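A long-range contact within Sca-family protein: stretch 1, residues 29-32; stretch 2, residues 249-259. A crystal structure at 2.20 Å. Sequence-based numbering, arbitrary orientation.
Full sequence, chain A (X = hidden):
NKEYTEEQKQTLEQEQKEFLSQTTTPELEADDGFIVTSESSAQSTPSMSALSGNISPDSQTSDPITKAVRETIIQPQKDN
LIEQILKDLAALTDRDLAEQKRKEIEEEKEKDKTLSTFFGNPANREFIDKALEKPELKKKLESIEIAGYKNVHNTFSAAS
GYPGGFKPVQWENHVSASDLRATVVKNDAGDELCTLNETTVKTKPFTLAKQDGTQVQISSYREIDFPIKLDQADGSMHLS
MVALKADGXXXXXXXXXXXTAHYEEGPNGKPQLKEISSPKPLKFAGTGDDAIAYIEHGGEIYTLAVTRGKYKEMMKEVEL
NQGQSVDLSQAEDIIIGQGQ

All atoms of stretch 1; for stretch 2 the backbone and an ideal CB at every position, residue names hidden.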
# COMPACT_ATOMS: atom_id res chain seq x y z
N GLU A 29 9.82 -6.26 -17.22
CA GLU A 29 9.75 -5.02 -16.43
C GLU A 29 8.30 -4.68 -16.06
O GLU A 29 7.42 -4.64 -16.93
CB GLU A 29 10.43 -3.85 -17.14
CG GLU A 29 11.04 -2.83 -16.19
CD GLU A 29 11.75 -1.64 -16.81
OE1 GLU A 29 11.12 -0.94 -17.63
OE2 GLU A 29 12.91 -1.37 -16.42
N ALA A 30 8.03 -4.50 -14.75
CA ALA A 30 6.69 -4.18 -14.25
C ALA A 30 6.30 -2.76 -14.61
O ALA A 30 7.15 -1.93 -14.92
CB ALA A 30 6.63 -4.37 -12.75
N ASP A 31 5.00 -2.47 -14.58
CA ASP A 31 4.51 -1.15 -14.94
C ASP A 31 3.43 -0.67 -14.00
O ASP A 31 2.88 -1.46 -13.25
CB ASP A 31 3.96 -1.18 -16.37
CG ASP A 31 4.16 0.10 -17.16
OD1 ASP A 31 4.37 1.18 -16.52
OD2 ASP A 31 4.09 0.03 -18.41
N ASP A 32 3.12 0.64 -14.06
CA ASP A 32 2.02 1.23 -13.32
C ASP A 32 0.76 0.83 -14.07
O ASP A 32 0.79 0.74 -15.29
CB ASP A 32 2.16 2.76 -13.27
CG ASP A 32 3.39 3.26 -12.54
OD1 ASP A 32 3.87 2.56 -11.63
OD2 ASP A 32 3.88 4.35 -12.89
N UNK A 249 14.85 2.95 -10.93
CA UNK A 249 14.37 2.12 -12.05
C UNK A 249 13.31 1.12 -11.57
O UNK A 249 13.25 0.78 -10.38
CB UNK A 249 15.54 1.38 -12.70
N UNK A 250 12.49 0.63 -12.50
CA UNK A 250 11.41 -0.31 -12.20
C UNK A 250 11.94 -1.72 -11.97
O UNK A 250 12.93 -2.10 -12.60
CB UNK A 250 10.39 -0.32 -13.34
N UNK A 251 11.37 -2.51 -11.03
CA UNK A 251 11.86 -3.88 -10.85
C UNK A 251 11.28 -4.79 -11.94
O UNK A 251 10.42 -4.35 -12.72
CB UNK A 251 11.49 -4.41 -9.46
N UNK A 252 11.69 -6.06 -11.96
CA UNK A 252 11.09 -6.99 -12.91
C UNK A 252 9.70 -7.39 -12.38
O UNK A 252 9.43 -7.27 -11.18
CB UNK A 252 11.98 -8.22 -13.12
N UNK A 253 8.82 -7.83 -13.29
CA UNK A 253 7.46 -8.30 -13.00
C UNK A 253 7.44 -9.33 -11.87
O UNK A 253 6.52 -9.30 -11.06
CB UNK A 253 6.83 -8.90 -14.26
N UNK A 254 8.44 -10.23 -11.82
CA UNK A 254 8.53 -11.30 -10.81
C UNK A 254 8.82 -10.85 -9.39
O UNK A 254 8.50 -11.58 -8.46
CB UNK A 254 9.62 -12.29 -11.23
N UNK A 255 9.43 -9.67 -9.21
CA UNK A 255 9.81 -9.12 -7.90
C UNK A 255 8.97 -7.89 -7.52
O UNK A 255 9.13 -7.36 -6.42
CB UNK A 255 11.29 -8.75 -7.90
N UNK A 256 8.10 -7.44 -8.42
CA UNK A 256 7.32 -6.22 -8.29
C UNK A 256 6.25 -6.22 -7.22
O UNK A 256 5.42 -7.11 -7.15
CB UNK A 256 6.66 -5.91 -9.63
N UNK A 257 6.27 -5.17 -6.41
CA UNK A 257 5.24 -4.87 -5.40
C UNK A 257 4.74 -3.47 -5.71
O UNK A 257 5.40 -2.75 -6.46
CB UNK A 257 5.78 -4.97 -3.97
N UNK A 258 3.58 -3.11 -5.19
CA UNK A 258 2.89 -1.87 -5.54
C UNK A 258 2.25 -1.15 -4.37
O UNK A 258 1.97 -1.74 -3.33
CB UNK A 258 1.81 -2.17 -6.58
N UNK A 259 2.01 0.15 -4.58
CA UNK A 259 1.19 0.96 -3.72
C UNK A 259 -0.11 1.08 -4.52
O UNK A 259 -0.06 1.46 -5.68
CB UNK A 259 1.83 2.31 -3.38

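Position 249 has a sideways CA-to-CB bond, its ideal CB 5.3 Å from E29 OE2. Many residues would suit; the deposited T249 makes no contact.

Position 250 is better determined. CA-to-CB points toward stretch 1, with the ideal CB 3.9 Å from both E29 CG and A30 O. Beyond it lie a carboxylate of E29, the carbonyl of A30 and the carboxylate of D31, acceptors of which only D31 OD1 has a donor within stretch 1, D32 N at 2.8 Å. A long cationic side chain, lysine or arginine, fits best. The residue is K250. With chi1 m, chi2 t and chi3 m, its NZ forms a salt bridge with E29 OE1 at 2.9 Å and donates to A30 O, also at 2.9 Å. D31 OD1 stands 4.5 Å from K250 NZ, beyond salt-bridge range.

At 251 the bond points away, and phi/psi of -80/176° allows most residues, proline included. The backbone does the work: A30 N donates to the carbonyl O of 251 at 3.1 Å, with a nearly straight angle of 168°. The residue is P251, whose missing amide hydrogen costs nothing in this bond.

Position 252 also points away, so small polar residues are among many possibilities; it is S252.

Position 253 is sideways, its ideal CB 4.6 Å from A30 N. The carbonyl of E29 is too distant for a short side chain, so a long donor, lysine or arginine, is favoured, although polar alternatives would fit sterically. K253, extended at chi2 and chi3, brings NZ to 2.9 Å from E29 O and donates a hydrogen bond.

Positions 254 and 255 have no part of stretch 1 within 5.5 Å of their ideal CB atoms, leaving the choice open; they are D254 and K255.

At 256 the bond points toward stretch 1, and the ideal CB is already 3.5 Å from A30 CB. This tight approach favours a small side chain, alanine or perhaps serine. A256 places its methyl against that of A30, CB to CB 3.5 Å.

Position 257 points away, unconstrained; it is V257.

Position 258 points toward stretch 1 from beyond 5.5 Å, so a long or aromatic residue is needed to reach it. Y258 does so: its ring edge meets D31 O (CE2 to O, 3.4 Å), its OH lies 3.5 Å from A30 CB, and water 1 links Y258 OH to D31 N, 3.0 Å from each.

Position 259 is out of reach; it is F259.

Stretch 2, residues 249-259: TKPSKDKAVYF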
# COMPACT_ATOMS: atom_id res chain seq x y z
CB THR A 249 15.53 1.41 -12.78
OG1 THR A 249 16.16 0.53 -11.87
CG2 THR A 249 16.55 2.37 -13.35
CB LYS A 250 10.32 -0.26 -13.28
CG LYS A 250 9.60 1.11 -13.31
CD LYS A 250 8.35 1.17 -14.17
CE LYS A 250 8.61 1.32 -15.65
NZ LYS A 250 8.70 0.01 -16.34
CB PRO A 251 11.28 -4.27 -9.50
CG PRO A 251 9.98 -3.52 -9.43
CD PRO A 251 10.19 -2.24 -10.17
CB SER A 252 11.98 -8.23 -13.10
OG SER A 252 12.12 -8.94 -11.89
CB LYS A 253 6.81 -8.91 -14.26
CG LYS A 253 6.17 -7.90 -15.20
CD LYS A 253 5.67 -8.58 -16.47
CE LYS A 253 4.88 -7.68 -17.38
NZ LYS A 253 5.74 -6.70 -18.11
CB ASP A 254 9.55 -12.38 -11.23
CG ASP A 254 8.97 -13.40 -12.20
OD1 ASP A 254 7.91 -13.99 -11.89
OD2 ASP A 254 9.56 -13.59 -13.30
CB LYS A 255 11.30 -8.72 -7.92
CG LYS A 255 12.25 -9.90 -7.99
CD LYS A 255 13.70 -9.44 -7.86
CE LYS A 255 14.69 -10.57 -8.01
NZ LYS A 255 14.70 -11.48 -6.83
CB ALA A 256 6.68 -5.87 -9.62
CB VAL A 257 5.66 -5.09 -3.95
CG1 VAL A 257 5.72 -6.58 -3.63
CG2 VAL A 257 6.98 -4.38 -3.64
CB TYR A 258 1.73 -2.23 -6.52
CG TYR A 258 2.16 -2.93 -7.79
CD1 TYR A 258 2.41 -4.30 -7.80
CD2 TYR A 258 2.32 -2.23 -8.98
CE1 TYR A 258 2.89 -4.94 -8.94
CE2 TYR A 258 2.75 -2.87 -10.14
CZ TYR A 258 3.05 -4.22 -10.11
OH TYR A 258 3.46 -4.87 -11.24
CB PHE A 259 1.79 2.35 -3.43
CG PHE A 259 0.85 3.16 -2.56
CD1 PHE A 259 0.73 2.89 -1.20
CD2 PHE A 259 0.06 4.17 -3.11
CE1 PHE A 259 -0.18 3.61 -0.41
CE2 PHE A 259 -0.84 4.89 -2.31
CZ PHE A 259 -0.95 4.60 -0.97
O HOH W 1 3.11 -4.74 -14.20
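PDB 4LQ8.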